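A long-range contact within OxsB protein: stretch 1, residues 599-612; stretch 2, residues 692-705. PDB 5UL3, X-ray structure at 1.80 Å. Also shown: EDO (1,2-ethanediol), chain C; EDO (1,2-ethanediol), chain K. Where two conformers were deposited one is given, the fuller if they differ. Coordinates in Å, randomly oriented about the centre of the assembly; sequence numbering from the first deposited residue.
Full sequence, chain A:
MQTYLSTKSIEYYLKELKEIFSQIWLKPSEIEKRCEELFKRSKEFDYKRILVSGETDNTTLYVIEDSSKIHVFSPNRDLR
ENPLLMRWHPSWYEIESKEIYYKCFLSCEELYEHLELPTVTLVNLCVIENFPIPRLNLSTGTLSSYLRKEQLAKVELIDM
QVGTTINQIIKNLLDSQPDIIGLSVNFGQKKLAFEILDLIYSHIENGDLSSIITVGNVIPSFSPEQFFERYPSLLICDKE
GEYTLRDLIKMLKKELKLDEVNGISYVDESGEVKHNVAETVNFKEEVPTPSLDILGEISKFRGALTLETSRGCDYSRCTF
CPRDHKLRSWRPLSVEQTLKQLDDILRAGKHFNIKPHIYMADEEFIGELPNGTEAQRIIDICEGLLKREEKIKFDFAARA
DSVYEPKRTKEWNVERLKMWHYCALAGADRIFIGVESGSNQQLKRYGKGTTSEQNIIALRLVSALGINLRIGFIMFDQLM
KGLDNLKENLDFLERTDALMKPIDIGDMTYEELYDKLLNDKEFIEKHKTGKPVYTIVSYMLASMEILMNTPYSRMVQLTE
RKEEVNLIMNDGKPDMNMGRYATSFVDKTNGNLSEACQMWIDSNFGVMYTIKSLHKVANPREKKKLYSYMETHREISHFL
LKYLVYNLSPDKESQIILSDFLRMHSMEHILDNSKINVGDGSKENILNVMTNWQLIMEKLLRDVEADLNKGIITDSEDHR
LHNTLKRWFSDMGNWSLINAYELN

Stretch 1, residues 599-612: MWIDSNFGVMYTIK
Stretch 2 (692-705) NWQLIMEKLLRDVE

Two helices far apart in sequence lie side by side and nearly parallel, joined by apolar side chains and one bridging water, with no direct hydrogen bond between them. Their N-to-C directions differ by 9° and their axes come no closer than 12.4 Å, a wide spacing, bridged by large side chains at the N-terminal end and by branched aliphatic ones farther along; 442 Å² is buried in all. The register pairs W600 with Q694, N604 with M697, V607 with L701 and I611 with V704, at CA–CA distances of 8.6, 8.8, 8.8 and 9.3 Å. Helix 692–705 opens with two i to i-3 bonds, L695 N to N692 O (3.2 Å) and I696 N to W693 O (2.8 Å), and settles into i to i-4 bonding from E698 N onward. Helix 599–612 is kinked: the N atoms of G606 and V607 lack bonds to the preceding turn, and N604 (chi1 m, chi2 -42°) has phi/psi of -108/-2°.

At the N-terminal end W600 (chi1 t, chi2 -95°) leaves its backbone sideways, yet its broad indole spans the gap. W600 CH2 lies 3.8 Å from CD1 of W693 (chi1 t, chi2 -104°) and 4.0 Å from M697 CB, while W600 CZ3 meets CA of Q694 (t, t, chi3 59°) at 3.8 Å, edge-on. The W600 six-membered and W693 five-membered rings are oblique, their planes at 51° and centroids 5.7 Å apart.

Beside this apolar patch, a water donates to S603 OG (2.8 Å) and N604 OD1 (2.7 Å) and accepts from Q694 NE2 (2.8 Å), linking polar groups too distant to bond directly: S603 OG is 4.3 Å from Q694 NE2. S603 (p) also turns its hydroxyl back, OG donating to W600 O at 2.6 Å.

Flexible M697 (t, p, t) extends its thioether between the helices, its CE 3.9 Å from SD of M608 (m, m, m) and its CG 3.7 Å from N604 OD1. Farther along, branched aliphatic residues whose CA-to-CB bonds point toward the partner make the contact: V607 (t) CG1 packs 3.7 Å from CD2 of L701 (m, t), and I611 (m, t) CD1 reaches V704 (t) CG1 more loosely, at 4.4 Å.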

# COMPACT_ATOMS: atom_id res chain seq x y z
N MET A 599 -0.69 -6.41 -25.94
CA MET A 599 0.36 -6.23 -26.94
C MET A 599 0.54 -4.75 -27.29
O MET A 599 1.66 -4.29 -27.52
CB MET A 599 0.05 -7.05 -28.19
CG MET A 599 0.03 -8.54 -27.91
SD MET A 599 -0.46 -9.51 -29.38
CE MET A 599 1.14 -9.89 -30.05
N TRP A 600 -0.56 -4.00 -27.32
CA TRP A 600 -0.46 -2.56 -27.52
C TRP A 600 0.39 -1.93 -26.42
O TRP A 600 1.32 -1.17 -26.70
CB TRP A 600 -1.86 -1.94 -27.52
CG TRP A 600 -1.89 -0.45 -27.62
CD1 TRP A 600 -1.97 0.45 -26.58
CD2 TRP A 600 -1.88 0.33 -28.82
NE1 TRP A 600 -2.01 1.74 -27.08
CE2 TRP A 600 -1.95 1.69 -28.45
CE3 TRP A 600 -1.82 0.01 -30.18
CZ2 TRP A 600 -1.96 2.72 -29.39
CZ3 TRP A 600 -1.84 1.04 -31.11
CH2 TRP A 600 -1.90 2.37 -30.71
N ILE A 601 0.09 -2.25 -25.17
CA ILE A 601 0.85 -1.71 -24.05
C ILE A 601 2.33 -2.06 -24.18
O ILE A 601 3.21 -1.20 -24.04
CB ILE A 601 0.26 -2.21 -22.72
CG1 ILE A 601 -1.09 -1.53 -22.49
CG2 ILE A 601 1.26 -1.97 -21.57
CD1 ILE A 601 -1.99 -2.22 -21.46
N ASP A 602 2.63 -3.33 -24.47
CA ASP A 602 4.02 -3.75 -24.60
C ASP A 602 4.73 -3.00 -25.72
O ASP A 602 5.91 -2.65 -25.60
CB ASP A 602 4.09 -5.26 -24.86
CG ASP A 602 3.65 -6.10 -23.65
OD1 ASP A 602 3.48 -5.53 -22.55
OD2 ASP A 602 3.48 -7.33 -23.81
N SER A 603 4.01 -2.72 -26.82
CA SER A 603 4.58 -2.09 -28.00
C SER A 603 4.94 -0.62 -27.78
O SER A 603 5.76 -0.08 -28.52
CB SER A 603 3.61 -2.21 -29.18
OG SER A 603 2.45 -1.39 -29.00
N ASN A 604 4.33 0.03 -26.79
CA ASN A 604 4.58 1.44 -26.51
C ASN A 604 5.37 1.65 -25.24
O ASN A 604 5.67 2.80 -24.91
CB ASN A 604 3.25 2.19 -26.39
CG ASN A 604 2.46 2.16 -27.67
OD1 ASN A 604 3.01 2.33 -28.75
ND2 ASN A 604 1.15 1.95 -27.55
N PHE A 605 5.70 0.58 -24.53
CA PHE A 605 6.19 0.72 -23.16
C PHE A 605 7.51 1.48 -23.11
O PHE A 605 7.68 2.38 -22.28
CB PHE A 605 6.35 -0.65 -22.51
CG PHE A 605 6.86 -0.57 -21.11
CD1 PHE A 605 5.97 -0.39 -20.06
CD2 PHE A 605 8.21 -0.60 -20.84
CE1 PHE A 605 6.43 -0.28 -18.76
CE2 PHE A 605 8.68 -0.49 -19.54
CZ PHE A 605 7.79 -0.33 -18.51
N GLY A 606 8.45 1.13 -23.98
CA GLY A 606 9.78 1.72 -23.88
C GLY A 606 9.77 3.22 -24.12
O GLY A 606 10.34 3.99 -23.34
N VAL A 607 9.09 3.65 -25.18
CA VAL A 607 9.03 5.07 -25.51
C VAL A 607 8.22 5.83 -24.45
O VAL A 607 8.63 6.90 -24.00
CB VAL A 607 8.44 5.27 -26.92
CG1 VAL A 607 8.27 6.74 -27.22
CG2 VAL A 607 9.32 4.63 -27.97
N MET A 608 7.07 5.29 -24.05
CA MET A 608 6.27 6.00 -23.05
C MET A 608 6.93 6.01 -21.68
O MET A 608 6.82 7.00 -20.93
CB MET A 608 4.86 5.42 -22.97
CG MET A 608 4.04 5.66 -24.23
SD MET A 608 4.19 7.31 -24.95
CE MET A 608 3.70 8.35 -23.57
N TYR A 609 7.63 4.93 -21.31
CA TYR A 609 8.41 4.97 -20.08
C TYR A 609 9.46 6.07 -20.14
O TYR A 609 9.68 6.79 -19.16
CB TYR A 609 9.07 3.61 -19.82
CG TYR A 609 10.00 3.57 -18.62
CD1 TYR A 609 9.52 3.23 -17.37
CD2 TYR A 609 11.35 3.86 -18.75
CE1 TYR A 609 10.36 3.18 -16.27
CE2 TYR A 609 12.20 3.81 -17.66
CZ TYR A 609 11.70 3.47 -16.42
OH TYR A 609 12.54 3.42 -15.33
N THR A 610 10.12 6.20 -21.29
CA THR A 610 11.17 7.22 -21.42
C THR A 610 10.59 8.63 -21.32
O THR A 610 11.16 9.49 -20.63
CB THR A 610 11.90 7.02 -22.75
OG1 THR A 610 12.42 5.69 -22.80
CG2 THR A 610 13.05 8.03 -22.89
N ILE A 611 9.47 8.88 -22.00
CA ILE A 611 8.80 10.17 -21.92
C ILE A 611 8.42 10.48 -20.48
O ILE A 611 8.61 11.60 -19.99
CB ILE A 611 7.58 10.18 -22.85
CG1 ILE A 611 8.04 10.27 -24.31
CG2 ILE A 611 6.59 11.30 -22.47
CD1 ILE A 611 6.95 9.99 -25.31
N LYS A 612 7.89 9.48 -19.77
CA LYS A 612 7.51 9.69 -18.38
C LYS A 612 8.73 9.99 -17.52
O LYS A 612 8.68 10.86 -16.63
CB LYS A 612 6.76 8.46 -17.87
CG LYS A 612 5.83 8.68 -16.69
CD LYS A 612 4.67 7.67 -16.76
CE LYS A 612 5.09 6.37 -17.48
NZ LYS A 612 4.01 5.33 -17.58
N ASN A 692 -3.45 -0.91 -38.04
CA ASN A 692 -3.98 0.29 -38.67
C ASN A 692 -4.06 1.43 -37.67
O ASN A 692 -3.68 2.57 -37.97
CB ASN A 692 -5.35 -0.01 -39.27
CG ASN A 692 -5.64 0.82 -40.50
OD1 ASN A 692 -6.67 1.49 -40.58
ND2 ASN A 692 -4.71 0.80 -41.45
N TRP A 693 -4.58 1.15 -36.47
CA TRP A 693 -4.67 2.18 -35.45
C TRP A 693 -3.29 2.66 -35.02
O TRP A 693 -3.13 3.83 -34.66
CB TRP A 693 -5.44 1.64 -34.25
CG TRP A 693 -5.90 2.71 -33.34
CD1 TRP A 693 -5.36 3.05 -32.12
CD2 TRP A 693 -6.98 3.61 -33.57
NE1 TRP A 693 -6.06 4.11 -31.58
CE2 TRP A 693 -7.07 4.46 -32.45
CE3 TRP A 693 -7.91 3.77 -34.61
CZ2 TRP A 693 -8.02 5.46 -32.34
CZ3 TRP A 693 -8.85 4.76 -34.51
CH2 TRP A 693 -8.91 5.60 -33.38
N GLN A 694 -2.30 1.78 -35.04
CA GLN A 694 -0.94 2.14 -34.65
C GLN A 694 -0.38 3.27 -35.50
O GLN A 694 0.52 3.99 -35.05
CB GLN A 694 -0.04 0.91 -34.71
CG GLN A 694 1.41 1.17 -34.28
CD GLN A 694 2.26 -0.08 -34.30
OE1 GLN A 694 2.42 -0.71 -35.34
NE2 GLN A 694 2.82 -0.44 -33.14
N LEU A 695 -0.90 3.46 -36.72
CA LEU A 695 -0.49 4.61 -37.53
C LEU A 695 -0.80 5.93 -36.84
O LEU A 695 -0.14 6.94 -37.11
CB LEU A 695 -1.18 4.55 -38.90
CG LEU A 695 -0.81 3.34 -39.75
CD1 LEU A 695 -1.73 3.28 -40.97
CD2 LEU A 695 0.65 3.42 -40.18
N ILE A 696 -1.80 5.96 -35.95
CA ILE A 696 -2.07 7.18 -35.21
C ILE A 696 -1.01 7.39 -34.13
O ILE A 696 -0.56 8.52 -33.90
CB ILE A 696 -3.48 7.17 -34.60
CG1 ILE A 696 -4.51 6.86 -35.69
CG2 ILE A 696 -3.78 8.51 -33.96
CD1 ILE A 696 -5.87 6.59 -35.12
N MET A 697 -0.59 6.31 -33.47
CA MET A 697 0.52 6.43 -32.54
C MET A 697 1.80 6.88 -33.25
O MET A 697 2.59 7.65 -32.70
CB MET A 697 0.76 5.10 -31.82
CG MET A 697 1.77 5.17 -30.70
SD MET A 697 1.13 6.09 -29.28
CE MET A 697 2.65 6.14 -28.34
N GLU A 698 2.01 6.40 -34.49
CA GLU A 698 3.18 6.87 -35.23
C GLU A 698 3.13 8.38 -35.41
O GLU A 698 4.14 9.06 -35.27
CB GLU A 698 3.28 6.18 -36.60
CG GLU A 698 4.55 6.65 -37.34
CD GLU A 698 4.62 6.27 -38.81
OE1 GLU A 698 3.62 5.77 -39.36
OE2 GLU A 698 5.69 6.48 -39.42
N LYS A 699 1.94 8.91 -35.71
CA LYS A 699 1.81 10.35 -35.93
C LYS A 699 2.24 11.13 -34.70
O LYS A 699 2.97 12.12 -34.79
CB LYS A 699 0.38 10.69 -36.33
CG LYS A 699 0.14 12.18 -36.50
CD LYS A 699 -1.08 12.47 -37.35
CE LYS A 699 -1.19 13.95 -37.66
NZ LYS A 699 -1.39 14.75 -36.42
N LEU A 700 1.79 10.68 -33.52
CA LEU A 700 2.24 11.28 -32.27
C LEU A 700 3.75 11.20 -32.13
O LEU A 700 4.41 12.19 -31.78
CB LEU A 700 1.55 10.58 -31.09
CG LEU A 700 2.11 10.89 -29.69
CD1 LEU A 700 2.00 12.38 -29.42
CD2 LEU A 700 1.40 10.05 -28.57
N LEU A 701 4.33 10.03 -32.37
CA LEU A 701 5.75 9.88 -32.10
C LEU A 701 6.60 10.60 -33.15
O LEU A 701 7.76 10.93 -32.86
CB LEU A 701 6.10 8.39 -32.01
CG LEU A 701 5.45 7.66 -30.82
CD1 LEU A 701 5.87 6.21 -30.78
CD2 LEU A 701 5.79 8.37 -29.48
N ARG A 702 6.05 10.88 -34.33
CA ARG A 702 6.76 11.73 -35.28
C ARG A 702 6.84 13.17 -34.77
O ARG A 702 7.85 13.84 -35.00
CB ARG A 702 6.07 11.69 -36.66
CG ARG A 702 6.18 10.35 -37.39
CD ARG A 702 7.63 9.95 -37.70
NE ARG A 702 7.67 8.66 -38.39
CZ ARG A 702 8.78 8.00 -38.69
NH1 ARG A 702 9.97 8.51 -38.40
NH2 ARG A 702 8.71 6.82 -39.30
N ASP A 703 5.81 13.65 -34.08
CA ASP A 703 5.92 14.94 -33.41
C ASP A 703 6.97 14.91 -32.30
O ASP A 703 7.73 15.86 -32.14
CB ASP A 703 4.56 15.39 -32.83
CG ASP A 703 3.57 15.83 -33.91
OD1 ASP A 703 3.99 16.22 -35.02
OD2 ASP A 703 2.35 15.80 -33.63
N VAL A 704 7.00 13.83 -31.50
CA VAL A 704 8.01 13.69 -30.46
C VAL A 704 9.40 13.71 -31.07
O VAL A 704 10.32 14.37 -30.57
CB VAL A 704 7.79 12.39 -29.66
CG1 VAL A 704 8.87 12.25 -28.57
CG2 VAL A 704 6.39 12.35 -29.06
N GLU A 705 9.58 12.96 -32.15
CA GLU A 705 10.86 12.88 -32.83
C GLU A 705 11.29 14.25 -33.34
O GLU A 705 12.44 14.66 -33.15
CB GLU A 705 10.75 11.86 -33.97
CG GLU A 705 11.96 11.82 -34.91
CD GLU A 705 11.74 10.91 -36.11
OE1 GLU A 705 10.69 11.01 -36.77
OE2 GLU A 705 12.63 10.09 -36.39
C1 EDO C . -1.64 14.39 -33.19
O1 EDO C . -2.21 13.40 -34.06
C2 EDO C . -0.24 13.96 -32.79
O2 EDO C . 0.31 14.88 -31.84
C1 EDO K . 5.52 19.15 -35.30
O1 EDO K . 5.98 18.12 -36.19
C2 EDO K . 6.24 19.02 -33.96
O2 EDO K . 7.55 19.59 -34.05
O HOH W 1 2.04 0.76 -30.76